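Local coordinates for CELL division protein FTSZ homolog 1 (Methanocaldococcus jannaschii, PDB 2VAP) that binds GTP and probably hydrolyses it, and is thought to polymerise in a GTP-dependent way into the contractile ring at the future site of cell division, at residues I53-K57 with T79-K83. Numbering follows the deposited sequence.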
# COMPACT_ATOMS: atom_id res chain seq x y z
N ILE A 53 0.63 -0.59 11.01
CA ILE A 53 0.36 0.75 11.54
C ILE A 53 1.38 1.17 12.61
O ILE A 53 1.88 2.30 12.58
CB ILE A 53 -1.10 0.87 12.09
CG1 ILE A 53 -2.12 0.77 10.95
CG2 ILE A 53 -1.29 2.15 12.90
CD1 ILE A 53 -2.13 1.95 9.96
N THR A 54 1.67 0.26 13.54
CA THR A 54 2.65 0.51 14.61
C THR A 54 4.00 0.94 14.03
O THR A 54 4.58 1.93 14.47
CB THR A 54 2.84 -0.73 15.51
OG1 THR A 54 1.59 -1.06 16.14
CG2 THR A 54 3.88 -0.48 16.60
N ARG A 55 4.48 0.18 13.04
CA ARG A 55 5.75 0.45 12.39
C ARG A 55 5.75 1.79 11.64
O ARG A 55 6.74 2.52 11.67
CB ARG A 55 6.13 -0.68 11.43
CG ARG A 55 6.51 -2.00 12.11
CD ARG A 55 7.91 -1.96 12.73
NE ARG A 55 8.94 -1.58 11.76
CZ ARG A 55 9.59 -2.43 10.97
NH1 ARG A 55 9.34 -3.73 11.02
NH2 ARG A 55 10.51 -1.97 10.13
N LEU A 56 4.63 2.11 11.00
CA LEU A 56 4.48 3.39 10.30
C LEU A 56 4.45 4.58 11.27
O LEU A 56 4.96 5.65 10.96
CB LEU A 56 3.22 3.40 9.42
CG LEU A 56 3.15 2.47 8.21
CD1 LEU A 56 1.74 2.43 7.65
CD2 LEU A 56 4.15 2.87 7.12
N LYS A 57 3.85 4.36 12.44
CA LYS A 57 3.75 5.39 13.48
C LYS A 57 5.09 5.63 14.17
O LYS A 57 5.45 6.78 14.46
CB LYS A 57 2.66 5.01 14.50
CG LYS A 57 2.48 5.99 15.66
CD LYS A 57 1.88 7.32 15.22
CE LYS A 57 1.81 8.30 16.38
NZ LYS A 57 1.45 9.67 15.93
N THR A 79 -0.80 -1.65 19.98
CA THR A 79 -0.56 -0.97 18.71
C THR A 79 -0.34 0.53 18.94
O THR A 79 -0.95 1.12 19.83
CB THR A 79 -1.76 -1.18 17.74
OG1 THR A 79 -1.97 -2.58 17.54
CG2 THR A 79 -1.52 -0.51 16.39
N LYS A 80 0.56 1.12 18.15
CA LYS A 80 0.77 2.57 18.17
C LYS A 80 0.10 3.20 16.96
O LYS A 80 0.38 2.83 15.81
CB LYS A 80 2.27 2.91 18.20
CG LYS A 80 2.92 2.79 19.57
CD LYS A 80 3.39 1.37 19.88
CE LYS A 80 4.01 1.27 21.27
NZ LYS A 80 3.01 1.42 22.36
N ALA A 81 -0.81 4.14 17.21
CA ALA A 81 -1.60 4.79 16.16
C ALA A 81 -2.12 6.15 16.61
O ALA A 81 -2.22 6.42 17.81
CB ALA A 81 -2.76 3.89 15.75
N ASP A 82 -2.46 7.00 15.64
CA ASP A 82 -3.13 8.27 15.93
C ASP A 82 -4.53 8.03 16.49
O ASP A 82 -4.98 8.74 17.39
CB ASP A 82 -3.23 9.14 14.67
CG ASP A 82 -1.89 9.66 14.20
OD1 ASP A 82 -1.09 10.12 15.05
OD2 ASP A 82 -1.63 9.63 12.98
N LYS A 83 -5.20 7.00 15.97
CA LYS A 83 -6.55 6.63 16.39
C LYS A 83 -6.71 5.11 16.41
O LYS A 83 -6.30 4.43 15.47
CB LYS A 83 -7.59 7.28 15.46
CG LYS A 83 -9.05 6.90 15.75
CD LYS A 83 -9.55 7.49 17.06
CE LYS A 83 -10.98 7.06 17.34
NZ LYS A 83 -11.47 7.58 18.65
O HOH W 1 1.11 -3.66 16.85
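T54 and K57 on one flank of helix 46-59 meet the loop T79-D82, which runs from helix 73-77 into the edge strand 83-86 of the parallel sheet in the Rossmann-like GTPase domain shared by FtsZ and tubulin. Helix 46-59 follows strand 40-45, and the glycine-rich start of the helix, with G47 and A48, binds the nucleotide; the contact itself lies farther along the helix, about 10 Å from GDP at the side chain of T79. Hydrogen bonding centres on T54 OG1, which accepts the N-H of K80, with N 3.1 Å from OG1 and a nearly straight N-H...O angle of 159°. The same hydroxyl bonds N50 O one helical turn back and a water 2.7 Å from OG1; that water donates weakly to T79 OG1, whose stronger partner is Q75 O. A valine in place of T54 would probably leave the K80 amide without its acceptor and break the water link to T79. Apolar packing flanks this bond. T54 CG2, set anti to the backbone N, lies 3.8 Å from CD of the poorly ordered K80 side chain, a loosely defined contact. On the sheet side, I53 CG2 abuts A81 CB at 3.6 Å, and I53 and A81 also touch strand 64-70. Buried K80 O has no conventional hydrogen-bond partner; around it gather I53 CG2, K57 CB and the CA-H of T54, whose CA is 3.5 Å from the oxygen. The charged pair lies at the exposed K57-D82 edge. K57 leaves the helix with CG anti to its N (chi1 179°) and bends at chi2, carrying its ammonium along the loop, past K80, to D82. D82 OD2 is engaged by the T66 amide of strand 64-70, while K57 NZ meets OD1 on its syn side at 2.7 Å, 34° out of the carboxylate plane.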